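Local coordinates for PUM-HD domain-containing protein (Caenorhabditis elegans, PDB 7CGF) that binds RNA through a Pumilio homology domain and probably recognises elements in the 3' untranslated regions of messenger RNAs, at residues R148-Q153 against Y186-D191; D176-S181 against K211-Q216. The protein carries 2 engineered substitutions. All blocks are in the same frame, centred on the assembly; numbering follows the deposited sequence.

Contact 1: R148-Q153 against Y186-D191; sequences RCMKDQ and YEMSVD. With nucleotides of chain B.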
ATOM      1  N   ARG A 148      12.074   0.090 -12.455  1.00 19.26           N
ATOM      2  CA  ARG A 148      12.875   0.484 -11.305  1.00 20.76           C
ATOM      3  C   ARG A 148      12.040   1.278 -10.314  1.00 17.19           C
ATOM      4  O   ARG A 148      12.217   1.152  -9.095  1.00 19.23           O
ATOM      5  CB  ARG A 148      14.092   1.285 -11.783  1.00 22.29           C
ATOM      6  CG  ARG A 148      15.109   1.602 -10.691  1.00 29.64           C
ATOM      7  CD  ARG A 148      16.399   2.202 -11.261  1.00 32.03           C
ATOM      8  NE  ARG A 148      16.139   3.231 -12.270  1.00 32.41           N
ATOM      9  CZ  ARG A 148      16.230   4.540 -12.053  1.00 29.04           C
ATOM     10  NH1 ARG A 148      16.591   4.997 -10.865  1.00 29.62           N
ATOM     11  NH2 ARG A 148      15.969   5.395 -13.030  1.00 29.59           N
ATOM     12  N   CYS A 149      11.095   2.060 -10.830  1.00 19.41           N
ATOM     13  CA  CYS A 149      10.220   2.848  -9.969  1.00 20.56           C
ATOM     14  C   CYS A 149       9.437   1.953  -9.011  1.00 20.68           C
ATOM     15  O   CYS A 149       9.279   2.274  -7.829  1.00 21.70           O
ATOM     16  CB  CYS A 149       9.278   3.660 -10.857  1.00 26.47           C
ATOM     17  SG  CYS A 149       8.811   5.258 -10.232  1.00 27.26           S
ATOM     18  N   MET A 150       8.960   0.806  -9.502  1.00 21.66           N
ATOM     19  CA  MET A 150       8.088  -0.044  -8.699  1.00 23.67           C
ATOM     20  C   MET A 150       8.794  -0.629  -7.485  1.00 23.87           C
ATOM     21  O   MET A 150       8.146  -0.908  -6.469  1.00 26.39           O
ATOM     22  CB  MET A 150       7.523  -1.157  -9.580  1.00 25.20           C
ATOM     23  CG  MET A 150       6.619  -0.611 -10.655  1.00 22.79           C
ATOM     24  SD  MET A 150       6.213  -1.929 -11.830  1.00 35.42           S
ATOM     25  CE  MET A 150       5.943  -3.155 -10.625  1.00 21.20           C
ATOM     26  N   LYS A 151      10.106  -0.833  -7.560  1.00 20.55           N
ATOM     27  CA  LYS A 151      10.866  -1.415  -6.461  1.00 21.41           C
ATOM     28  C   LYS A 151      11.563  -0.368  -5.619  1.00 19.38           C
ATOM     29  O   LYS A 151      12.381  -0.720  -4.765  1.00 21.44           O
ATOM     30  CB  LYS A 151      11.903  -2.399  -7.002  1.00 23.64           C
ATOM     31  CG  LYS A 151      11.284  -3.559  -7.713  1.00 25.34           C
ATOM     32  CD  LYS A 151      12.351  -4.461  -8.281  1.00 28.46           C
ATOM     33  CE  LYS A 151      13.003  -5.292  -7.203  1.00 29.37           C
ATOM     34  NZ  LYS A 151      13.839  -6.362  -7.825  1.00 37.77           N
ATOM     35  N   ASP A 152      11.310   0.909  -5.878  1.00 21.85           N
ATOM     36  CA  ASP A 152      12.005   1.981  -5.179  1.00 19.04           C
ATOM     37  C   ASP A 152      11.164   2.459  -4.006  1.00 18.22           C
ATOM     38  O   ASP A 152       9.939   2.571  -4.121  1.00 16.39           O
ATOM     39  CB  ASP A 152      12.304   3.150  -6.124  1.00 16.23           C
ATOM     40  CG  ASP A 152      13.094   4.239  -5.439  1.00 21.91           C
ATOM     41  OD1 ASP A 152      14.295   4.021  -5.146  1.00 21.14           O
ATOM     42  OD2 ASP A 152      12.505   5.306  -5.166  1.00 19.16           O
ATOM     43  N   GLN A 153      11.837   2.746  -2.881  1.00 16.47           N
ATOM     44  CA  GLN A 153      11.160   3.219  -1.678  1.00 14.55           C
ATOM     45  C   GLN A 153      10.299   4.436  -1.976  1.00 15.61           C
ATOM     46  O   GLN A 153       9.203   4.582  -1.431  1.00 16.17           O
ATOM     47  CB  GLN A 153      12.202   3.583  -0.612  1.00 19.68           C
ATOM     48  CG  GLN A 153      11.637   4.150   0.652  1.00 16.60           C
ATOM     49  CD  GLN A 153      12.768   4.487   1.621  1.00 26.00           C
ATOM     50  OE1 GLN A 153      13.832   4.936   1.195  1.00 36.44           O
ATOM     51  NE2 GLN A 153      12.557   4.249   2.897  1.00 24.33           N
ATOM     52  N   TYR A 186       6.674 -12.494  -9.366  1.00 14.99           N
ATOM     53  CA  TYR A 186       7.327 -13.066  -8.195  1.00 16.93           C
ATOM     54  C   TYR A 186       8.300 -12.059  -7.583  1.00 15.39           C
ATOM     55  O   TYR A 186       8.262 -11.799  -6.371  1.00 15.21           O
ATOM     56  CB  TYR A 186       8.060 -14.362  -8.563  1.00 15.51           C
ATOM     57  CG  TYR A 186       8.862 -14.867  -7.381  1.00 16.74           C
ATOM     58  CD1 TYR A 186       8.252 -15.593  -6.377  1.00 20.18           C
ATOM     59  CD2 TYR A 186      10.211 -14.548  -7.246  1.00 18.44           C
ATOM     60  CE1 TYR A 186       8.977 -16.026  -5.277  1.00 21.08           C
ATOM     61  CE2 TYR A 186      10.932 -14.958  -6.151  1.00 21.08           C
ATOM     62  CZ  TYR A 186      10.308 -15.697  -5.174  1.00 25.28           C
ATOM     63  OH  TYR A 186      11.031 -16.117  -4.089  1.00 32.70           O
ATOM     64  N   GLU A 187       9.172 -11.486  -8.426  1.00 12.48           N
ATOM     65  CA  GLU A 187      10.180 -10.526  -7.984  1.00 16.60           C
ATOM     66  C   GLU A 187       9.529  -9.365  -7.251  1.00 16.58           C
ATOM     67  O   GLU A 187      10.020  -8.926  -6.200  1.00 16.30           O
ATOM     68  CB  GLU A 187      10.981 -10.023  -9.200  1.00 17.25           C
ATOM     69  CG  GLU A 187      11.776  -8.715  -8.992  1.00 24.63           C
ATOM     70  CD  GLU A 187      12.226  -7.969 -10.294  1.00 34.55           C
ATOM     71  OE1 GLU A 187      13.030  -7.012 -10.175  1.00 30.24           O
ATOM     72  OE2 GLU A 187      11.796  -8.304 -11.423  1.00 34.05           O
ATOM     73  N   MET A 188       8.409  -8.875  -7.773  1.00 12.95           N
ATOM     74  CA  MET A 188       7.739  -7.743  -7.130  1.00 12.63           C
ATOM     75  C   MET A 188       7.046  -8.172  -5.846  1.00 13.94           C
ATOM     76  O   MET A 188       7.061  -7.439  -4.842  1.00 14.26           O
ATOM     77  CB  MET A 188       6.726  -7.102  -8.086  1.00 12.03           C
ATOM     78  CG  MET A 188       7.330  -6.448  -9.327  1.00 11.91           C
ATOM     79  SD  MET A 188       8.344  -5.035  -8.851  1.00 19.10           S
ATOM     80  CE  MET A 188       9.084  -4.636 -10.459  1.00 24.97           C
ATOM     81  N   SER A 189       6.412  -9.348  -5.861  1.00 14.23           N
ATOM     82  CA  SER A 189       5.659  -9.789  -4.693  1.00 14.12           C
ATOM     83  C   SER A 189       6.548 -10.054  -3.484  1.00 15.59           C
ATOM     84  O   SER A 189       6.053  -9.998  -2.351  1.00 16.25           O
ATOM     85  CB  SER A 189       4.866 -11.055  -5.008  1.00 14.12           C
ATOM     86  OG  SER A 189       3.897 -10.797  -6.012  1.00 14.35           O
ATOM     87  N   VAL A 190       7.831 -10.371  -3.681  1.00 12.89           N
ATOM     88  CA  VAL A 190       8.716 -10.624  -2.543  1.00 13.16           C
ATOM     89  C   VAL A 190       9.619  -9.434  -2.236  1.00 18.50           C
ATOM     90  O   VAL A 190      10.539  -9.554  -1.416  1.00 18.78           O
ATOM     91  CB  VAL A 190       9.528 -11.911  -2.746  1.00 14.19           C
ATOM     92  CG1 VAL A 190       8.562 -13.042  -3.098  1.00 14.97           C
ATOM     93  CG2 VAL A 190      10.569 -11.736  -3.835  1.00 16.42           C
ATOM     94  N   ASP A 191       9.374  -8.288  -2.864  1.00 14.66           N
ATOM     95  CA  ASP A 191      10.073  -7.019  -2.662  1.00 13.18           C
ATOM     96  C   ASP A 191       9.290  -6.143  -1.694  1.00 15.53           C
ATOM     97  O   ASP A 191       8.062  -6.062  -1.787  1.00 14.80           O
ATOM     98  CB  ASP A 191      10.250  -6.282  -3.994  1.00 14.27           C
ATOM     99  CG  ASP A 191      11.080  -5.022  -3.857  1.00 18.71           C
ATOM    100  OD1 ASP A 191      12.337  -5.129  -3.865  1.00 18.43           O
ATOM    101  OD2 ASP A 191      10.476  -3.932  -3.743  1.00 14.90           O
TER
ATOM    102  P     A B   6       9.486   2.833   4.555  1.00 27.92           P
ATOM    103  OP1   A B   6      10.932   2.783   4.245  1.00 31.32           O
ATOM    104  OP2   A B   6       8.975   2.922   5.941  1.00 30.18           O
ATOM    105  O5'   A B   6       8.874   4.079   3.768  1.00 31.76           O
ATOM    106  C5'   A B   6       8.764   5.344   4.407  1.00 24.70           C
ATOM    107  C4'   A B   6       9.548   6.412   3.682  1.00 21.51           C
ATOM    108  O4'   A B   6       9.153   6.460   2.294  1.00 22.37           O
ATOM    109  C3'   A B   6       9.321   7.820   4.200  1.00 19.85           C
ATOM    110  O3'   A B   6      10.180   8.094   5.286  1.00 21.13           O
ATOM    111  C2'   A B   6       9.585   8.707   2.983  1.00 21.58           C
ATOM    112  O2'   A B   6      10.975   8.991   2.867  1.00 24.40           O
ATOM    113  C1'   A B   6       9.167   7.795   1.824  1.00 20.94           C
ATOM    114  N9    A B   6       7.826   8.099   1.272  1.00 19.22           N
ATOM    115  C8    A B   6       7.566   8.475  -0.030  1.00 19.55           C
ATOM    116  N7    A B   6       6.278   8.680  -0.274  1.00 18.37           N
ATOM    117  C5    A B   6       5.666   8.423   0.953  1.00 18.10           C
ATOM    118  C6    A B   6       4.319   8.464   1.374  1.00 19.82           C
ATOM    119  N6    A B   6       3.302   8.776   0.562  1.00 20.10           N
ATOM    120  N1    A B   6       4.035   8.163   2.657  1.00 21.78           N
ATOM    121  C2    A B   6       5.040   7.841   3.484  1.00 22.84           C
ATOM    122  N3    A B   6       6.340   7.768   3.211  1.00 20.31           N
ATOM    123  C4    A B   6       6.602   8.060   1.914  1.00 20.60           C
TER
HETATM  124  O   HOH W   1      13.750  -2.898  -3.838  1.00 21.14           O
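Lys151 meets Met188 and Glu187, at the end of helix 184-189, and Asp191 just beyond it, with successive parts of one side chain. Lys151 CG rests on the thioether of Met188, 3.5 Å from Met188 SD, where the two chains cross at about a right angle. Farther out, a bend at chi3 (75°) turns CE away from the line of the preceding carbons, and Lys151 NZ reaches Glu187 OE1 at 2.6 Å in a salt bridge that uses the anti lone pair of that oxygen. Glu187 also crosses the lysine at about a right angle, and OE1 takes a second hydrogen bond from His147. Asp191 OD1 lies 3.4 Å from Lys151 CE but 4.4 Å from Lys151 NZ, near enough that the opposite charges probably attract, though beyond a salt bridge. A water joins the same OD1 to Lys151 O, while Asp191 OD2 accepts from the backbone N atoms of Tyr193 and Gly194, a helix cap that fixes the carboxylate. An alanine in place of Lys151 would probably leave Glu187 without the ammonium that pairs with it and take the CG contact from Met188 SD. Beneath the charges, Met150 and Met188 cross at about a right angle, Met150 CE 3.5 Å from Met188 CE. Gln153 NE2 donates to OP1, a phosphate oxygen of A6 of chain B, at 2.6 Å, bent to 144° at the hydrogen. The contact joins the ends of helices 146-150 and 184-189 in successive predicted Pumilio repeats, with Leu178 of helix 172-178 touching both methionines and helix 194-204 adding Val197 and Val198.

Contact 2: D176-S181 against K211-Q216; sequences DTLLES and KPVIGQ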
ATOM      1  N   ASP A 176       1.334  -4.182 -17.597  1.00 16.31           N
ATOM      2  CA  ASP A 176       2.219  -4.852 -18.556  1.00 18.02           C
ATOM      3  C   ASP A 176       3.657  -4.911 -18.061  1.00 18.53           C
ATOM      4  O   ASP A 176       4.438  -5.749 -18.534  1.00 16.59           O
ATOM      5  CB  ASP A 176       2.189  -4.153 -19.925  1.00 18.30           C
ATOM      6  CG  ASP A 176       0.824  -4.243 -20.619  1.00 22.67           C
ATOM      7  OD1 ASP A 176      -0.013  -5.069 -20.207  1.00 22.65           O
ATOM      8  OD2 ASP A 176       0.600  -3.485 -21.591  1.00 23.50           O
ATOM      9  N   THR A 177       4.041  -4.006 -17.151  1.00 16.24           N
ATOM     10  CA  THR A 177       5.356  -4.125 -16.524  1.00 17.63           C
ATOM     11  C   THR A 177       5.379  -5.267 -15.515  1.00 16.63           C
ATOM     12  O   THR A 177       6.334  -6.051 -15.486  1.00 15.78           O
ATOM     13  CB  THR A 177       5.744  -2.810 -15.852  1.00 14.23           C
ATOM     14  OG1 THR A 177       5.716  -1.764 -16.808  1.00 18.43           O
ATOM     15  CG2 THR A 177       7.182  -2.907 -15.285  1.00 19.25           C
ATOM     16  N   LEU A 178       4.320  -5.406 -14.702  1.00 15.29           N
ATOM     17  CA  LEU A 178       4.183  -6.595 -13.856  1.00 14.46           C
ATOM     18  C   LEU A 178       4.260  -7.877 -14.663  1.00 13.32           C
ATOM     19  O   LEU A 178       4.761  -8.892 -14.165  1.00 16.46           O
ATOM     20  CB  LEU A 178       2.858  -6.566 -13.088  1.00 15.51           C
ATOM     21  CG  LEU A 178       2.795  -5.489 -11.994  1.00 18.08           C
ATOM     22  CD1 LEU A 178       1.427  -5.496 -11.328  1.00 16.98           C
ATOM     23  CD2 LEU A 178       3.871  -5.778 -10.967  1.00 18.67           C
ATOM     24  N   LEU A 179       3.765  -7.853 -15.898  1.00 15.04           N
ATOM     25  CA  LEU A 179       3.748  -9.015 -16.773  1.00 14.54           C
ATOM     26  C   LEU A 179       4.899  -9.019 -17.783  1.00 14.83           C
ATOM     27  O   LEU A 179       4.870  -9.807 -18.735  1.00 15.70           O
ATOM     28  CB  LEU A 179       2.409  -9.079 -17.516  1.00 15.88           C
ATOM     29  CG  LEU A 179       1.182  -9.286 -16.620  1.00 20.81           C
ATOM     30  CD1 LEU A 179      -0.102  -8.983 -17.393  1.00 22.18           C
ATOM     31  CD2 LEU A 179       1.190 -10.694 -16.073  1.00 25.83           C
ATOM     32  N   GLU A 180       5.931  -8.197 -17.587  1.00 13.69           N
ATOM     33  CA  GLU A 180       6.889  -8.029 -18.676  1.00 13.35           C
ATOM     34  C   GLU A 180       7.733  -9.286 -18.907  1.00 15.28           C
ATOM     35  O   GLU A 180       8.097  -9.563 -20.053  1.00 15.63           O
ATOM     36  CB  GLU A 180       7.764  -6.789 -18.428  1.00 17.38           C
ATOM     37  CG  GLU A 180       8.843  -6.970 -17.391  1.00 15.63           C
ATOM     38  CD  GLU A 180       9.537  -5.654 -17.015  1.00 26.63           C
ATOM     39  OE1 GLU A 180       9.265  -4.623 -17.651  1.00 25.71           O
ATOM     40  OE2 GLU A 180      10.349  -5.661 -16.080  1.00 27.41           O
ATOM     41  N   SER A 181       8.028 -10.070 -17.860  1.00 13.11           N
ATOM     42  CA  SER A 181       8.746 -11.331 -17.993  1.00 14.38           C
ATOM     43  C   SER A 181       8.134 -12.352 -17.050  1.00 14.61           C
ATOM     44  O   SER A 181       7.304 -12.019 -16.205  1.00 16.25           O
ATOM     45  CB  SER A 181      10.242 -11.179 -17.693  1.00 18.45           C
ATOM     46  OG  SER A 181      10.855 -10.389 -18.687  1.00 21.57           O
ATOM     47  N   LYS A 211      -6.651 -10.515 -13.959  1.00 19.24           N
ATOM     48  CA  LYS A 211      -6.627 -11.954 -14.228  1.00 18.73           C
ATOM     49  C   LYS A 211      -5.232 -12.483 -14.560  1.00 17.03           C
ATOM     50  O   LYS A 211      -4.787 -13.439 -13.903  1.00 16.78           O
ATOM     51  CB  LYS A 211      -7.627 -12.288 -15.347  1.00 24.19           C
ATOM     52  CG  LYS A 211      -7.787 -13.789 -15.541  1.00 27.04           C
ATOM     53  CD  LYS A 211      -8.829 -14.142 -16.609  1.00 31.81           C
ATOM     54  CE  LYS A 211      -9.066 -15.654 -16.629  1.00 35.69           C
ATOM     55  NZ  LYS A 211     -10.087 -16.085 -17.636  1.00 43.00           N
ATOM     56  N   PRO A 212      -4.481 -11.914 -15.508  1.00 19.17           N
ATOM     57  CA  PRO A 212      -3.128 -12.438 -15.746  1.00 20.16           C
ATOM     58  C   PRO A 212      -2.163 -12.182 -14.595  1.00 17.37           C
ATOM     59  O   PRO A 212      -1.216 -12.952 -14.419  1.00 15.82           O
ATOM     60  CB  PRO A 212      -2.687 -11.717 -17.023  1.00 18.87           C
ATOM     61  CG  PRO A 212      -3.535 -10.483 -17.080  1.00 19.97           C
ATOM     62  CD  PRO A 212      -4.841 -10.844 -16.459  1.00 21.53           C
ATOM     63  N   VAL A 213      -2.347 -11.101 -13.838  1.00 15.86           N
ATOM     64  CA  VAL A 213      -1.499 -10.864 -12.667  1.00 16.59           C
ATOM     65  C   VAL A 213      -1.708 -11.975 -11.647  1.00 15.93           C
ATOM     66  O   VAL A 213      -0.753 -12.583 -11.140  1.00 14.97           O
ATOM     67  CB  VAL A 213      -1.801  -9.476 -12.068  1.00 16.57           C
ATOM     68  CG1 VAL A 213      -1.108  -9.300 -10.710  1.00 18.29           C
ATOM     69  CG2 VAL A 213      -1.374  -8.374 -13.031  1.00 16.08           C
ATOM     70  N   ILE A 214      -2.971 -12.265 -11.346  1.00 16.29           N
ATOM     71  CA  ILE A 214      -3.288 -13.349 -10.425  1.00 13.22           C
ATOM     72  C   ILE A 214      -2.780 -14.674 -10.972  1.00 14.14           C
ATOM     73  O   ILE A 214      -2.306 -15.534 -10.221  1.00 16.27           O
ATOM     74  CB  ILE A 214      -4.801 -13.358 -10.152  1.00 12.50           C
ATOM     75  CG1 ILE A 214      -5.153 -12.109  -9.328  1.00 16.51           C
ATOM     76  CG2 ILE A 214      -5.237 -14.651  -9.415  1.00 16.49           C
ATOM     77  CD1 ILE A 214      -6.651 -11.778  -9.271  1.00 18.92           C
ATOM     78  N   GLY A 215      -2.850 -14.857 -12.293  1.00 17.22           N
ATOM     79  CA  GLY A 215      -2.369 -16.105 -12.871  1.00 17.07           C
ATOM     80  C   GLY A 215      -0.888 -16.334 -12.630  1.00 16.93           C
ATOM     81  O   GLY A 215      -0.458 -17.462 -12.376  1.00 16.90           O
ATOM     82  N   GLN A 216      -0.092 -15.257 -12.676  1.00 15.64           N
ATOM     83  CA  GLN A 216       1.330 -15.372 -12.365  1.00 16.12           C
ATOM     84  C   GLN A 216       1.543 -15.727 -10.901  1.00 17.41           C
ATOM     85  O   GLN A 216       2.396 -16.557 -10.575  1.00 16.83           O
ATOM     86  CB  GLN A 216       2.071 -14.060 -12.673  1.00 18.46           C
ATOM     87  CG  GLN A 216       2.634 -13.870 -14.084  1.00 26.17           C
ATOM     88  CD  GLN A 216       3.024 -15.162 -14.779  1.00 21.25           C
ATOM     89  OE1 GLN A 216       2.190 -15.763 -15.426  1.00 18.56           O
ATOM     90  NE2 GLN A 216       4.286 -15.583 -14.663  1.00 18.95           N
TER
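Leu179 reaches over the first part of segment 211-216 with its two methyls divided between the ring of Pro212 and the backbone behind it. Leu179 crosses Pro212 at about a right angle: Leu179 CD1 packs on the ring, 3.8 Å from Pro212 CG, and Leu179 CD2 comes to 3.7 Å from Pro212 O. Leu179 CD2 also touches Gln216 CG at 4.0 Å, one turn farther along the helix. Val213, with the next largest buried surface, offers CG2 to both leucines, 4.5 Å from Leu179 CG and 4.4 Å from Leu178 CD1, a looser fit than that on the proline. Gln216 contributes the aliphatic base of its chain, bent at chi2, while its amide is held by other partners: OE1 accepts from Lys219 NZ and NE2 donates to Ser182 O. No hydrogen bond joins the two segments, so the contact is chiefly one of apolar carbons. It sets the end of helix 172-178 against helix 207-219, two helices of the Pumilio array separated in sequence by helices 184-189 and 194-204, with Ile185 of helix 184-189 touching Leu178, Val213 and Gln216.

Both contacts lie in the same helical-repeat domain and interlock along the chain, since their segments alternate in sequence. Contact 1 has no exposed residue among those that touch, and its centre lies about 12 Å from that of the chain; contact 2, centred about 18 Å from it, takes in the exposed Pro212. Contact 1 lays a charged and water-bridged network over a methionine pair and has a residue on the bound RNA; contact 2, whose nearest atom is about 14 Å from the nucleic acid, relies on apolar packing, with polar groups turned to other partners. Their centres lie about 13 Å apart, and the buried sides meet directly: Met150 CE is 3.4 Å from Leu178 CD2.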